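Local coordinates for methylmalonyl-CoA carboxyltransferase 12S subunit (Propionibacterium freudenreichii, PDB 1ON9), which transfers the carboxyl group of methylmalonyl-CoA to the biotin of the 1.3S subunit, forming propanoyl-CoA, and builds the hexameric core of transcarboxylase, at residues Phe135-Gly140 against Gly176-Gly181; Ala172-Pro177 against Ala198-Thr203. All blocks are in the same frame, centred on the assembly; numbering follows the deposited sequence.

Contact 1 of 2, residues Phe135-Gly140 against Gly176-Gly181; sequences FFYDSG and GPCAGG. With MCA (methylmalonyl-coenzyme A), chain N.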
# COMPACT_ATOMS: atom_id res chain seq x y z
N PHE E 135 -4.53 -21.86 -25.06
CA PHE E 135 -3.89 -23.15 -25.10
C PHE E 135 -4.77 -24.15 -25.84
O PHE E 135 -5.92 -24.36 -25.48
CB PHE E 135 -3.66 -23.59 -23.64
CG PHE E 135 -2.80 -24.82 -23.44
CD1 PHE E 135 -2.45 -25.21 -22.15
CD2 PHE E 135 -2.36 -25.59 -24.52
CE1 PHE E 135 -1.68 -26.35 -21.92
CE2 PHE E 135 -1.60 -26.74 -24.29
CZ PHE E 135 -1.26 -27.11 -22.99
N PHE E 136 -4.21 -24.73 -26.90
CA PHE E 136 -4.88 -25.76 -27.68
C PHE E 136 -4.45 -27.10 -27.07
O PHE E 136 -3.28 -27.47 -27.13
CB PHE E 136 -4.42 -25.74 -29.14
CG PHE E 136 -4.97 -24.61 -29.95
CD1 PHE E 136 -4.28 -23.42 -30.06
CD2 PHE E 136 -6.17 -24.76 -30.64
CE1 PHE E 136 -4.76 -22.37 -30.86
CE2 PHE E 136 -6.67 -23.73 -31.45
CZ PHE E 136 -5.96 -22.53 -31.56
N TYR E 137 -5.40 -27.81 -26.48
CA TYR E 137 -5.15 -29.11 -25.87
C TYR E 137 -5.47 -30.18 -26.90
O TYR E 137 -6.49 -30.11 -27.58
CB TYR E 137 -6.04 -29.31 -24.65
CG TYR E 137 -5.76 -28.34 -23.53
CD1 TYR E 137 -4.99 -28.73 -22.43
CD2 TYR E 137 -6.29 -27.06 -23.55
CE1 TYR E 137 -4.78 -27.87 -21.37
CE2 TYR E 137 -6.08 -26.17 -22.49
CZ TYR E 137 -5.33 -26.59 -21.41
OH TYR E 137 -5.16 -25.75 -20.35
N ASP E 138 -4.61 -31.19 -26.96
CA ASP E 138 -4.76 -32.29 -27.91
C ASP E 138 -3.76 -33.28 -27.34
O ASP E 138 -2.61 -33.34 -27.79
CB ASP E 138 -4.34 -31.81 -29.31
CG ASP E 138 -4.79 -32.75 -30.42
OD1 ASP E 138 -5.21 -33.88 -30.10
OD2 ASP E 138 -4.72 -32.37 -31.61
N SER E 139 -4.19 -34.06 -26.34
CA SER E 139 -3.28 -34.97 -25.66
C SER E 139 -3.88 -36.29 -25.23
O SER E 139 -4.93 -36.34 -24.61
CB SER E 139 -2.71 -34.27 -24.41
OG SER E 139 -1.96 -35.16 -23.60
N GLY E 140 -3.18 -37.37 -25.56
CA GLY E 140 -3.65 -38.69 -25.18
C GLY E 140 -3.50 -38.92 -23.69
O GLY E 140 -3.84 -39.99 -23.20
N GLY E 176 -8.81 -32.09 -29.39
CA GLY E 176 -8.38 -33.46 -29.52
C GLY E 176 -8.64 -34.12 -28.17
O GLY E 176 -9.41 -33.59 -27.37
N PRO E 177 -8.01 -35.27 -27.89
CA PRO E 177 -8.25 -35.90 -26.60
C PRO E 177 -7.72 -35.01 -25.49
O PRO E 177 -6.84 -34.19 -25.71
CB PRO E 177 -7.44 -37.20 -26.68
CG PRO E 177 -7.39 -37.48 -28.13
CD PRO E 177 -7.18 -36.13 -28.75
N CYS E 178 -8.30 -35.16 -24.31
CA CYS E 178 -7.86 -34.45 -23.12
C CYS E 178 -8.35 -35.40 -22.07
O CYS E 178 -9.41 -35.21 -21.45
CB CYS E 178 -8.54 -33.09 -22.97
SG CYS E 178 -7.78 -32.15 -21.61
N ALA E 179 -7.58 -36.47 -21.89
CA ALA E 179 -7.94 -37.54 -20.98
C ALA E 179 -7.34 -37.47 -19.60
O ALA E 179 -6.22 -36.98 -19.42
CB ALA E 179 -7.55 -38.87 -21.62
N GLY E 180 -8.09 -37.97 -18.62
CA GLY E 180 -7.61 -37.99 -17.25
C GLY E 180 -7.47 -36.64 -16.57
O GLY E 180 -8.14 -35.67 -16.93
N GLY E 181 -6.59 -36.57 -15.58
CA GLY E 181 -6.37 -35.34 -14.84
C GLY E 181 -6.00 -34.12 -15.67
O GLY E 181 -6.12 -33.00 -15.19
C8 MCA N . -1.66 -41.70 -27.39
N9 MCA N . -0.36 -41.95 -27.86
C4 MCA N . 0.44 -41.81 -26.75
C5 MCA N . -0.43 -41.49 -25.68
N7 MCA N . -1.74 -41.43 -26.11
N3 MCA N . 1.83 -41.96 -26.67
C2 MCA N . 2.31 -41.76 -25.40
N1 MCA N . 1.57 -41.45 -24.29
C6 MCA N . 0.18 -41.30 -24.38
N6 MCA N . -0.49 -41.00 -23.26
C1' MCA N . 0.13 -42.26 -29.10
C2' MCA N . -0.08 -43.76 -29.37
O2' MCA N . 0.94 -44.53 -28.79
C3' MCA N . -0.19 -43.79 -30.89
O3' MCA N . 1.10 -43.98 -31.48
C4' MCA N . -0.86 -42.44 -31.26
O4' MCA N . -0.60 -41.55 -30.11
C5' MCA N . -2.42 -42.42 -31.46
O5' MCA N . -2.80 -43.54 -31.27
P3 MCA N . 1.89 -44.03 -32.95
O31 MCA N . 1.12 -45.28 -33.25
O32 MCA N . 3.35 -44.30 -32.68
O33 MCA N . 1.65 -42.97 -34.01
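Pro177 lies against the end of strand 133-139 and meets it with two parts of its ring. Its CB sits 3.4 Å from Ser139 O, while its CD comes within 3.3 Å of Asp138 OD1. With Asp138 CG anti to the backbone N and beside the carbonyl carbon (chi1 -165°), the carboxylate returns toward Gly176 although the CB points away from it. OD1 thereby also rests 3.2 Å from Gly176 CA. The other oxygen, OD2, is spoken for by Arg49 and Gln38, a salt bridge and a hydrogen bond that would hold the carboxylate in this orientation.

The backbones pair alongside. Ser139 N donates to Pro177 O over 2.7 Å, at an N-H...O angle of 171°. Ser139 and Cys178 form a parallel bridge, although the short strands 135-139 and 177-179 run at 73° to each other. Such a corner, where the chain turns at Gly176 and leaves one sheet to start another roughly crosswise, is a mark of the ClpP/crotonase fold, to whose clan the carboxyltransferase domain belongs.

The sulfur of Cys178 approaches the Tyr137 ring obliquely, SG lying 4.5 Å from CD1 in a sulfur-aromatic contact. Phe135 CG lies over one face of the Tyr137 ring, offset toward its rim, and the Tyr137 hydroxyl is hydrogen-bonded to Ser185, so the ring is held from more than one direction. The Ser139 hydroxyl turns away to Gly109 O and Gly141 N. At the far end, Gly140 CA approaches Pro177 CB and, on the ligand side, comes within 3.5 Å of N7 of the methylmalonyl-CoA adenine, whose N6 gives Gly140 O a long, weak hydrogen bond.

Contact 2 of 2, residues Ala172-Pro177 against Ala198-Thr203; sequences AIIAGP and AHMFIT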
# COMPACT_ATOMS: atom_id res chain seq x y z
N ALA E 172 -9.05 -22.05 -23.11
CA ALA E 172 -8.62 -23.39 -23.44
C ALA E 172 -9.40 -23.83 -24.67
O ALA E 172 -10.62 -23.64 -24.74
CB ALA E 172 -8.89 -24.34 -22.27
N ILE E 173 -8.70 -24.38 -25.65
CA ILE E 173 -9.36 -24.90 -26.84
C ILE E 173 -9.00 -26.37 -26.87
O ILE E 173 -7.85 -26.74 -27.10
CB ILE E 173 -8.89 -24.24 -28.15
CG1 ILE E 173 -9.16 -22.73 -28.13
CG2 ILE E 173 -9.64 -24.86 -29.33
CD1 ILE E 173 -7.92 -21.90 -28.04
N ILE E 174 -9.99 -27.21 -26.60
CA ILE E 174 -9.77 -28.64 -26.58
C ILE E 174 -10.14 -29.07 -27.99
O ILE E 174 -11.30 -28.99 -28.41
CB ILE E 174 -10.66 -29.32 -25.50
CG1 ILE E 174 -10.39 -28.63 -24.15
CG2 ILE E 174 -10.32 -30.82 -25.41
CD1 ILE E 174 -11.09 -29.22 -22.98
N ALA E 175 -9.12 -29.49 -28.73
CA ALA E 175 -9.30 -29.85 -30.13
C ALA E 175 -8.81 -31.26 -30.43
O ALA E 175 -8.43 -31.58 -31.57
CB ALA E 175 -8.57 -28.84 -31.01
N GLY E 176 -8.81 -32.09 -29.39
CA GLY E 176 -8.38 -33.46 -29.52
C GLY E 176 -8.64 -34.12 -28.17
O GLY E 176 -9.41 -33.59 -27.37
N PRO E 177 -8.01 -35.27 -27.89
CA PRO E 177 -8.25 -35.90 -26.60
C PRO E 177 -7.72 -35.01 -25.49
O PRO E 177 -6.84 -34.19 -25.71
CB PRO E 177 -7.44 -37.20 -26.68
CG PRO E 177 -7.39 -37.48 -28.13
CD PRO E 177 -7.18 -36.13 -28.75
N ALA E 198 -13.08 -33.44 -30.28
CA ALA E 198 -12.44 -33.66 -28.99
C ALA E 198 -13.23 -34.51 -28.01
O ALA E 198 -14.42 -34.75 -28.18
CB ALA E 198 -12.10 -32.31 -28.35
N HIS E 199 -12.53 -35.00 -26.98
CA HIS E 199 -13.15 -35.80 -25.94
C HIS E 199 -12.43 -35.48 -24.66
O HIS E 199 -11.23 -35.23 -24.66
CB HIS E 199 -13.07 -37.30 -26.24
CG HIS E 199 -13.89 -37.69 -27.43
ND1 HIS E 199 -13.36 -37.77 -28.71
CD2 HIS E 199 -15.22 -37.91 -27.56
CE1 HIS E 199 -14.33 -38.01 -29.57
NE2 HIS E 199 -15.47 -38.10 -28.90
N MET E 200 -13.16 -35.49 -23.56
CA MET E 200 -12.59 -35.17 -22.28
C MET E 200 -13.34 -35.88 -21.17
O MET E 200 -14.57 -36.00 -21.20
CB MET E 200 -12.66 -33.64 -22.10
CG MET E 200 -12.28 -33.13 -20.74
SD MET E 200 -12.08 -31.33 -20.78
CE MET E 200 -13.77 -30.80 -21.00
N PHE E 201 -12.60 -36.38 -20.20
CA PHE E 201 -13.17 -37.06 -19.05
C PHE E 201 -12.05 -37.42 -18.09
O PHE E 201 -10.88 -37.50 -18.50
CB PHE E 201 -13.94 -38.31 -19.46
CG PHE E 201 -13.30 -39.09 -20.57
CD1 PHE E 201 -12.01 -39.57 -20.44
CD2 PHE E 201 -14.00 -39.35 -21.74
CE1 PHE E 201 -11.42 -40.30 -21.48
CE2 PHE E 201 -13.43 -40.08 -22.78
CZ PHE E 201 -12.13 -40.56 -22.65
N ILE E 202 -12.38 -37.60 -16.82
CA ILE E 202 -11.37 -37.95 -15.83
C ILE E 202 -11.12 -39.45 -15.97
O ILE E 202 -9.98 -39.88 -16.12
CB ILE E 202 -11.82 -37.62 -14.39
CG1 ILE E 202 -11.94 -36.11 -14.21
CG2 ILE E 202 -10.83 -38.20 -13.38
CD1 ILE E 202 -10.73 -35.31 -14.66
N THR E 203 -12.20 -40.22 -15.95
CA THR E 203 -12.13 -41.67 -16.10
C THR E 203 -12.78 -42.01 -17.43
O THR E 203 -13.87 -41.52 -17.74
CB THR E 203 -12.90 -42.39 -14.96
OG1 THR E 203 -12.49 -41.85 -13.69
CG2 THR E 203 -12.62 -43.89 -14.99
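Ile174 overlaps Met200 with the end of its longer branch, CD1 lying only 3.2 Å from Met200 SD and 3.7 Å from Met200 CE. The first of these separations is short for a methyl and a sulfur, so its exact value is doubtful, but the meeting of the two side chains, which run at about a right angle to each other, is clear. Ile174 reaches out because CG1 is anti to the carbonyl carbon (chi1 -54°) and the chain stays extended beyond it. Met200 leaves its backbone extended too, then bends at the sulfur, with chi3 69°, which carries CE round beside the same methyl.

The second branch of Ile174 serves a different neighbour: CG2 packs 3.7 Å from Ala198 CB. That CB is also hemmed in by backbone oxygens, 3.1 Å from Gly176 O and 3.4 Å from Ile174 O, so the methyl lies against the strand end and the corner at Gly176. Pro186, from helix 184-188, and Met194 cover more of Ile174, and Met200 continues the apolar layer to Ile385 of a second subunit.

Beyond Ala198 the backbones draw alongside each other. His199 N gives Gly176 O a weak hydrogen bond of 3.4 Å, and Pro177 and His199 form a parallel bridge with their side chains on the same face. The imidazole leads away from Pro177, and its NE2 makes a weak hydrogen bond to Asp219. Further on, the N-H groups of Ile202 and Thr203 are held by Glu380 of the second subunit. Strands 177-179 and 199-201 form a small parallel sheet set off from the main one by the corner at Gly176, consistent with the repeated beta-beta-alpha units and paired, roughly perpendicular sheets of the ClpP/crotonase fold.

In the fold
Contacts 1 and 2 share Gly176 and Pro177, and their centres are about 5 Å apart. Strands 133-139 and 170-175 are neighbours in the large sheet, joined by probable hydrogen bonds from Tyr137 N to Ile173 O (2.7 Å) and from Ile173 N to Phe135 O (2.8 Å). Tyr137 CE2 packs 3.4 Å from Ala172 CB. After the corner at Gly176, the chain lies between its two partners, 135-140 and 198-203. Contact 1 borders the adenine of the bound methylmalonyl-CoA through Gly140 (CA to N7 3.5 Å); the shared Pro177 side chain is about 7 Å from the ligand, and contact 2 continues from it toward the second subunit.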